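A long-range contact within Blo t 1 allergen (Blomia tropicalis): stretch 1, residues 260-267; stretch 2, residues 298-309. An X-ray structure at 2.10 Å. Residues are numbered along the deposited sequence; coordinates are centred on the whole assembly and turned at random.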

# COMPACT_ATOMS: atom_id res chain seq x y z
N TYR A 260 -8.78 -6.70 -10.74
CA TYR A 260 -7.72 -7.70 -10.80
C TYR A 260 -6.75 -7.55 -9.63
O TYR A 260 -6.38 -8.52 -8.98
CB TYR A 260 -6.97 -7.60 -12.14
CG TYR A 260 -7.85 -7.89 -13.34
CD1 TYR A 260 -8.63 -6.89 -13.92
CD2 TYR A 260 -7.90 -9.17 -13.89
CE1 TYR A 260 -9.44 -7.16 -15.01
CE2 TYR A 260 -8.72 -9.44 -14.98
CZ TYR A 260 -9.48 -8.43 -15.54
OH TYR A 260 -10.29 -8.69 -16.62
N PHE A 261 -6.34 -6.32 -9.36
CA PHE A 261 -5.45 -6.10 -8.23
C PHE A 261 -6.17 -6.39 -6.92
O PHE A 261 -5.62 -7.03 -6.02
CB PHE A 261 -4.89 -4.67 -8.22
CG PHE A 261 -3.90 -4.45 -7.14
CD1 PHE A 261 -2.56 -4.81 -7.32
CD2 PHE A 261 -4.29 -3.94 -5.91
CE1 PHE A 261 -1.64 -4.63 -6.32
CE2 PHE A 261 -3.38 -3.76 -4.89
CZ PHE A 261 -2.05 -4.10 -5.09
N ARG A 262 -7.41 -5.91 -6.83
CA ARG A 262 -8.27 -6.10 -5.66
C ARG A 262 -8.30 -7.54 -5.16
O ARG A 262 -8.14 -7.82 -3.96
CB ARG A 262 -9.69 -5.64 -5.99
CG ARG A 262 -10.67 -5.67 -4.85
CD ARG A 262 -11.97 -4.98 -5.28
NE ARG A 262 -13.03 -5.17 -4.30
CZ ARG A 262 -14.25 -4.68 -4.41
NH1 ARG A 262 -14.59 -3.95 -5.47
NH2 ARG A 262 -15.15 -4.91 -3.46
N ASN A 263 -8.50 -8.47 -6.08
CA ASN A 263 -8.70 -9.86 -5.71
C ASN A 263 -7.50 -10.74 -5.94
O ASN A 263 -7.61 -11.96 -5.88
CB ASN A 263 -9.89 -10.43 -6.47
CG ASN A 263 -11.18 -9.80 -6.04
OD1 ASN A 263 -11.72 -10.14 -4.98
ND2 ASN A 263 -11.69 -8.87 -6.84
N LEU A 264 -6.35 -10.11 -6.21
CA LEU A 264 -5.13 -10.84 -6.53
C LEU A 264 -4.75 -11.87 -5.46
O LEU A 264 -4.76 -11.57 -4.27
CB LEU A 264 -3.97 -9.86 -6.72
CG LEU A 264 -2.64 -10.43 -7.20
CD1 LEU A 264 -2.83 -11.20 -8.51
CD2 LEU A 264 -1.62 -9.30 -7.40
N GLY A 265 -4.44 -13.09 -5.90
CA GLY A 265 -3.82 -14.09 -5.06
C GLY A 265 -2.42 -14.40 -5.59
O GLY A 265 -1.62 -13.49 -5.80
N ASN A 266 -2.13 -15.68 -5.82
CA ASN A 266 -0.89 -16.09 -6.49
C ASN A 266 -0.88 -15.73 -7.98
O ASN A 266 -1.94 -15.62 -8.61
CB ASN A 266 -0.68 -17.60 -6.34
CG ASN A 266 -0.19 -17.99 -4.95
OD1 ASN A 266 0.99 -17.88 -4.64
ND2 ASN A 266 -1.11 -18.46 -4.12
N GLY A 267 0.32 -15.58 -8.55
CA GLY A 267 0.47 -15.37 -9.98
C GLY A 267 1.00 -13.99 -10.35
O GLY A 267 1.12 -13.11 -9.50
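Stretch 2, residues 298-309: IIRNSWGTGWGN

How does stretch 2 run over stretch 1? It leaves a strand (298-300), passes through loop and a type I beta turn from G304 to W307, then meets the residues of stretch 1 that follow its helical residues 260-262. The nearest CA atoms belong to two glycines, G265 CA lying 3.5 Å from G308 CA; N266 CA and N309 CA follow at 5.2 Å, so the two backbones advance in the same direction here. There G308 N donates to L264 O (2.8 Å), and G308 CA approaches G265 O at 3.3 Å.

Why does W307 adopt its rotamer? Its CA-to-CB bond points sideways, but chi1 t with chi2 at 95° carries the indole to the main-chain carbonyls of F261 and R262. W307 NE1 donates to F261 O (3.0 Å) and, weakly, to R262 O (3.2 Å); both carbonyls lie at the ring edge. L264 O sits over one indole face, while L264 CB packs 3.7 Å from W307 CZ2.

What does F261 meet? With chi1 t, its ring reaches stretch 2 although CA-to-CB points sideways. W307 CZ2 lies over one face, 3.6 Å from F261 CZ; W303 CH2 is at the edge, 3.9 Å from F261 CE2. W303, whose CA-to-CB bond points toward stretch 1, holds chi1 m, and its ring then lies by F261; I299 CD1 adds an apolar contact 4.1 Å from F261 CE1.

Why is G308 glycine? Its phi is positive, and a CB would clash with W307 CE3.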

# COMPACT_ATOMS: atom_id res chain seq x y z
N ILE A 298 7.69 -6.79 -7.09
CA ILE A 298 7.20 -7.39 -5.84
C ILE A 298 6.57 -6.32 -4.95
O ILE A 298 7.24 -5.37 -4.52
CB ILE A 298 8.30 -8.11 -5.06
CG1 ILE A 298 9.09 -9.06 -5.99
CG2 ILE A 298 7.69 -8.86 -3.88
CD1 ILE A 298 10.37 -9.62 -5.37
N ILE A 299 5.28 -6.47 -4.70
CA ILE A 299 4.50 -5.48 -3.97
C ILE A 299 4.16 -5.94 -2.56
O ILE A 299 3.54 -6.99 -2.38
CB ILE A 299 3.21 -5.13 -4.73
CG1 ILE A 299 3.56 -4.30 -5.96
CG2 ILE A 299 2.23 -4.37 -3.84
CD1 ILE A 299 2.35 -3.91 -6.79
N ARG A 300 4.57 -5.16 -1.57
CA ARG A 300 4.12 -5.41 -0.20
C ARG A 300 2.85 -4.61 0.08
O ARG A 300 2.86 -3.37 0.08
CB ARG A 300 5.19 -5.03 0.81
CG ARG A 300 4.70 -5.02 2.25
CD ARG A 300 5.80 -4.59 3.18
NE ARG A 300 5.32 -4.38 4.54
CZ ARG A 300 5.52 -5.23 5.55
NH1 ARG A 300 6.18 -6.37 5.35
NH2 ARG A 300 5.05 -4.95 6.75
N ASN A 301 1.76 -5.34 0.33
CA ASN A 301 0.45 -4.73 0.53
C ASN A 301 0.11 -4.74 2.02
O ASN A 301 0.80 -5.39 2.81
CB ASN A 301 -0.60 -5.47 -0.31
CG ASN A 301 -1.86 -4.65 -0.55
OD1 ASN A 301 -2.06 -3.59 0.04
ND2 ASN A 301 -2.73 -5.15 -1.42
N SER A 302 -0.95 -4.03 2.41
CA SER A 302 -1.36 -3.94 3.81
C SER A 302 -2.79 -4.47 4.01
O SER A 302 -3.60 -3.86 4.71
CB SER A 302 -1.26 -2.50 4.30
OG SER A 302 -1.99 -1.61 3.45
N TRP A 303 -3.08 -5.61 3.39
CA TRP A 303 -4.42 -6.20 3.46
C TRP A 303 -4.41 -7.60 4.08
O TRP A 303 -5.27 -8.42 3.77
CB TRP A 303 -5.05 -6.26 2.06
CG TRP A 303 -5.35 -4.91 1.44
CD1 TRP A 303 -5.39 -3.71 2.07
CD2 TRP A 303 -5.68 -4.65 0.07
NE1 TRP A 303 -5.72 -2.72 1.19
CE2 TRP A 303 -5.89 -3.27 -0.05
CE3 TRP A 303 -5.81 -5.46 -1.06
CZ2 TRP A 303 -6.23 -2.67 -1.27
CZ3 TRP A 303 -6.14 -4.87 -2.28
CH2 TRP A 303 -6.35 -3.48 -2.37
N GLY A 304 -3.43 -7.86 4.93
CA GLY A 304 -3.32 -9.14 5.59
C GLY A 304 -2.64 -10.18 4.72
O GLY A 304 -2.48 -9.99 3.51
N THR A 305 -2.25 -11.29 5.33
CA THR A 305 -1.56 -12.37 4.63
C THR A 305 -2.52 -13.15 3.73
O THR A 305 -2.10 -14.04 3.00
CB THR A 305 -0.90 -13.35 5.60
OG1 THR A 305 -1.90 -13.93 6.45
CG2 THR A 305 0.13 -12.64 6.47
N GLY A 306 -3.81 -12.83 3.82
CA GLY A 306 -4.83 -13.52 3.04
C GLY A 306 -4.87 -13.03 1.60
O GLY A 306 -5.39 -13.73 0.73
N TRP A 307 -4.34 -11.84 1.34
CA TRP A 307 -4.30 -11.30 -0.02
C TRP A 307 -3.00 -11.67 -0.73
O TRP A 307 -1.97 -11.86 -0.08
CB TRP A 307 -4.47 -9.77 0.00
CG TRP A 307 -4.39 -9.08 -1.36
CD1 TRP A 307 -5.43 -8.75 -2.17
CD2 TRP A 307 -3.21 -8.63 -2.03
NE1 TRP A 307 -4.98 -8.13 -3.30
CE2 TRP A 307 -3.62 -8.04 -3.25
CE3 TRP A 307 -1.84 -8.66 -1.73
CZ2 TRP A 307 -2.72 -7.48 -4.16
CZ3 TRP A 307 -0.94 -8.11 -2.65
CH2 TRP A 307 -1.39 -7.53 -3.84
N GLY A 308 -3.06 -11.76 -2.05
CA GLY A 308 -1.91 -12.11 -2.86
C GLY A 308 -1.28 -13.40 -2.38
O GLY A 308 -1.98 -14.34 -2.02
N ASN A 309 0.05 -13.44 -2.37
CA ASN A 309 0.79 -14.58 -1.84
C ASN A 309 1.39 -14.23 -0.47
O ASN A 309 2.47 -13.64 -0.39
CB ASN A 309 1.89 -15.00 -2.82
CG ASN A 309 2.58 -16.30 -2.40
OD1 ASN A 309 2.61 -16.66 -1.22
ND2 ASN A 309 3.11 -17.02 -3.38